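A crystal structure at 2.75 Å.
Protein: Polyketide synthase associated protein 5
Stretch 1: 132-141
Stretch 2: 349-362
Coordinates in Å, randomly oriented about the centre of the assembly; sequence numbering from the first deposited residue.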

# COMPACT_ATOMS: atom_id res chain seq x y z
N GLY A 132 -0.34 -1.00 -8.07
CA GLY A 132 -0.08 0.41 -8.29
C GLY A 132 1.37 0.71 -8.59
O GLY A 132 1.68 1.44 -9.53
N ALA A 133 2.27 0.16 -7.79
CA ALA A 133 3.70 0.37 -7.99
C ALA A 133 4.07 -0.00 -9.43
O ALA A 133 4.85 0.69 -10.08
N VAL A 134 3.50 -1.11 -9.91
CA VAL A 134 3.77 -1.55 -11.27
C VAL A 134 3.36 -0.49 -12.29
O VAL A 134 4.05 -0.27 -13.28
N LEU A 135 2.22 0.17 -12.04
CA LEU A 135 1.72 1.23 -12.91
C LEU A 135 2.69 2.40 -12.88
O LEU A 135 3.19 2.85 -13.92
N VAL A 136 2.97 2.88 -11.68
CA VAL A 136 3.89 3.99 -11.45
C VAL A 136 5.21 3.72 -12.17
O VAL A 136 5.83 4.62 -12.75
N ASP A 137 5.65 2.47 -12.13
CA ASP A 137 6.89 2.10 -12.78
C ASP A 137 6.70 2.10 -14.31
O ASP A 137 7.57 2.55 -15.07
N GLU A 138 5.55 1.64 -14.76
CA GLU A 138 5.25 1.64 -16.18
C GLU A 138 5.28 3.08 -16.72
O GLU A 138 5.91 3.36 -17.75
N LEU A 139 4.61 3.98 -16.01
CA LEU A 139 4.56 5.39 -16.40
C LEU A 139 5.97 5.93 -16.69
O LEU A 139 6.24 6.41 -17.79
N PHE A 140 6.86 5.85 -15.70
CA PHE A 140 8.22 6.33 -15.88
C PHE A 140 8.97 5.55 -16.96
O PHE A 140 9.89 6.08 -17.60
N SER A 141 8.60 4.29 -17.17
CA SER A 141 9.26 3.51 -18.20
C SER A 141 8.88 4.09 -19.55
O SER A 141 9.69 4.12 -20.47
N SER A 349 9.76 -0.43 -1.46
CA SER A 349 9.93 -0.52 -2.91
C SER A 349 10.25 0.80 -3.63
O SER A 349 10.53 1.83 -3.02
N PHE A 350 10.20 0.71 -4.96
CA PHE A 350 10.44 1.82 -5.88
C PHE A 350 11.87 2.18 -6.29
O PHE A 350 12.26 3.35 -6.28
N PRO A 351 12.67 1.17 -6.66
CA PRO A 351 14.05 1.38 -7.09
C PRO A 351 14.07 0.90 -8.55
O PRO A 351 13.08 0.36 -9.04
N THR A 352 15.19 1.10 -9.23
CA THR A 352 15.31 0.67 -10.63
C THR A 352 14.28 1.36 -11.51
O THR A 352 13.95 0.86 -12.59
N MET A 353 13.76 2.49 -11.06
CA MET A 353 12.76 3.23 -11.81
C MET A 353 13.41 4.14 -12.85
O MET A 353 14.03 5.14 -12.50
N ARG A 354 13.24 3.78 -14.11
CA ARG A 354 13.80 4.53 -15.23
C ARG A 354 13.51 6.03 -15.25
O ARG A 354 12.38 6.46 -15.02
N THR A 355 14.54 6.81 -15.55
CA THR A 355 14.46 8.26 -15.65
C THR A 355 15.53 8.66 -16.65
O THR A 355 16.70 8.38 -16.44
N PRO A 356 15.13 9.32 -17.74
CA PRO A 356 16.06 9.76 -18.79
C PRO A 356 17.19 10.63 -18.23
O PRO A 356 17.13 11.09 -17.08
N PRO A 357 18.24 10.86 -19.03
CA PRO A 357 19.38 11.68 -18.61
C PRO A 357 19.00 13.14 -18.31
O PRO A 357 18.40 13.82 -19.13
N GLY A 358 19.37 13.59 -17.11
CA GLY A 358 19.05 14.94 -16.71
C GLY A 358 17.99 15.00 -15.63
O GLY A 358 17.85 16.00 -14.91
N LEU A 359 17.22 13.93 -15.50
CA LEU A 359 16.17 13.89 -14.49
C LEU A 359 16.59 12.86 -13.45
O LEU A 359 17.23 11.88 -13.77
N GLU A 360 16.22 13.11 -12.20
CA GLU A 360 16.57 12.20 -11.13
C GLU A 360 15.56 12.31 -10.01
O GLU A 360 15.08 13.40 -9.70
N ILE A 361 15.24 11.17 -9.41
CA ILE A 361 14.29 11.12 -8.32
C ILE A 361 14.99 11.47 -7.01
O ILE A 361 16.01 10.88 -6.68
N GLU A 362 14.43 12.40 -6.24
CA GLU A 362 15.05 12.77 -4.96
C GLU A 362 14.31 12.19 -3.78
O GLU A 362 14.88 12.00 -2.71

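Stretch 2, mostly loop and turn and ending in a strand, packs against the helical stretch 132-141, and the contact between them is mainly apolar, with no clear hydrogen bond crossing it. The helix offers A133, V136 and F140, whose CA-to-CB bonds point toward the loop, while V134 and L135 point away.

The first substantial contact comes from F350. Its CA-to-CB bond points sideways, but with chi1 near -86° (m) the ring reaches the helix. CZ of F350 lies 3.6 Å from CA of A133 and 3.9 Å from its CB, so the small alanine lets the ring come close to the helix backbone. CE2 of F350 sits 3.3 Å from CG1 of V136, a tight fit against a t rotamer; F350 is poorly ordered, so this distance deserves caution. P351 points away, and T352 barely participates.

M353, buried, is the centre of the packing. Its chain is flexible and unbranched, t at chi1; its CA-to-CB bond points sideways, but its end comes nearer the helix and lays SD of M353 over one face of the F140 ring, 4.1 Å from the centroid; CG lies over the ring as well. SD of M353 is also 4.2 Å from CG1 of V136, so the polarizable sulfur packs against both valine and phenylalanine.

R354 brings a long, polar side chain to the exposed margin. Its guanidinium places one face over the O of S141, and NH1 of R354 lies 3.4 Å from OG of S141; NH1 and NH2 are hydrogen-bonded elsewhere in the structure. The backbone O of R354 approaches CB of F140 at 3.4 Å.

Beyond it, T355 (chi1 p) contributes its methyl, CG2 lying 4.1 Å from CD2 of F140. The type II turn from P356 to L359, with G358 at a positive phi that suits glycine, stays largely clear of the helix. The chain then returns at I361, whose CD1 reaches within 4.3 Å of CE2 of F140.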

# COMPACT_ATOMS: atom_id res chain seq x y z
CB ALA A 133 4.48 -0.49 -7.00
CB VAL A 134 3.04 -2.89 -11.58
CG1 VAL A 134 3.06 -3.17 -13.09
CG2 VAL A 134 3.71 -4.04 -10.85
CB LEU A 135 0.33 1.68 -12.44
CG LEU A 135 -0.75 0.61 -12.55
CD1 LEU A 135 -2.04 1.06 -11.88
CD2 LEU A 135 -0.98 0.27 -14.01
CB VAL A 136 4.19 4.13 -9.94
CG1 VAL A 136 5.19 5.25 -9.70
CG2 VAL A 136 2.91 4.35 -9.17
CB ASP A 137 7.33 0.73 -12.24
CG ASP A 137 8.47 0.13 -13.03
OD1 ASP A 137 8.19 -0.69 -13.93
OD2 ASP A 137 9.64 0.48 -12.77
CB GLU A 138 3.88 1.05 -16.44
CG GLU A 138 3.59 0.79 -17.90
CD GLU A 138 2.23 0.15 -18.10
OE1 GLU A 138 1.94 -0.88 -17.44
OE2 GLU A 138 1.47 0.69 -18.95
CB LEU A 139 3.91 6.23 -15.29
CG LEU A 139 3.99 7.76 -15.47
CD1 LEU A 139 3.06 8.21 -16.60
CD2 LEU A 139 3.60 8.44 -14.17
CB PHE A 140 9.02 6.21 -14.59
CG PHE A 140 8.74 7.28 -13.57
CD1 PHE A 140 7.63 7.19 -12.74
CD2 PHE A 140 9.66 8.31 -13.36
CE1 PHE A 140 7.45 8.10 -11.67
CE2 PHE A 140 9.49 9.23 -12.30
CZ PHE A 140 8.39 9.12 -11.45
CB SER A 141 8.83 2.04 -18.11
OG SER A 141 9.15 1.34 -19.32
CB SER A 349 8.67 -1.15 -3.53
OG SER A 349 8.90 -1.53 -4.87
CB PHE A 350 9.69 3.06 -5.40
CG PHE A 350 8.26 3.11 -5.88
CD1 PHE A 350 7.21 3.26 -4.98
CD2 PHE A 350 7.98 3.00 -7.24
CE1 PHE A 350 5.90 3.31 -5.43
CE2 PHE A 350 6.67 3.04 -7.70
CZ PHE A 350 5.62 3.19 -6.79
CB PRO A 351 14.82 0.46 -6.17
CG PRO A 351 13.94 -0.75 -6.17
CD PRO A 351 12.50 -0.22 -6.20
CB THR A 352 15.11 -0.85 -10.78
OG1 THR A 352 15.75 -1.53 -9.69
CG2 THR A 352 15.72 -1.34 -12.09
CB MET A 353 11.90 4.05 -10.87
CG MET A 353 10.77 4.79 -11.55
SD MET A 353 9.26 4.65 -10.58
CE MET A 353 9.70 5.63 -9.13
CB ARG A 354 13.32 3.91 -16.54
CG ARG A 354 13.62 2.44 -16.69
CD ARG A 354 13.10 1.93 -18.02
NE ARG A 354 13.58 2.76 -19.12
CZ ARG A 354 13.17 2.66 -20.37
NH1 ARG A 354 12.25 1.75 -20.70
NH2 ARG A 354 13.66 3.46 -21.30
CB THR A 355 14.79 8.97 -14.33
OG1 THR A 355 16.06 8.51 -13.85
CG2 THR A 355 13.71 8.70 -13.29
CB PRO A 356 15.16 10.52 -19.75
CG PRO A 356 14.17 11.13 -18.84
CD PRO A 356 13.82 9.98 -17.92
CB PRO A 357 20.35 11.54 -19.78
CG PRO A 357 19.43 11.37 -20.95
CD PRO A 357 18.40 10.42 -20.43
CB LEU A 359 14.83 13.49 -15.10
CG LEU A 359 13.60 14.32 -14.70
CD1 LEU A 359 12.41 13.71 -15.40
CD2 LEU A 359 13.39 14.32 -13.19
CB GLU A 360 17.98 12.51 -10.61
CG GLU A 360 19.11 11.86 -11.40
CD GLU A 360 20.24 12.83 -11.73
OE1 GLU A 360 20.10 13.60 -12.71
OE2 GLU A 360 21.26 12.83 -11.00
CB ILE A 361 13.72 9.72 -8.19
CG1 ILE A 361 13.05 9.33 -9.52
CG2 ILE A 361 12.79 9.65 -7.00
CD1 ILE A 361 12.53 7.91 -9.57
CB GLU A 362 15.13 14.30 -4.83
CG GLU A 362 16.15 14.91 -5.77
CD GLU A 362 17.54 14.32 -5.58
OE1 GLU A 362 18.33 14.33 -6.55
OE2 GLU A 362 17.85 13.84 -4.45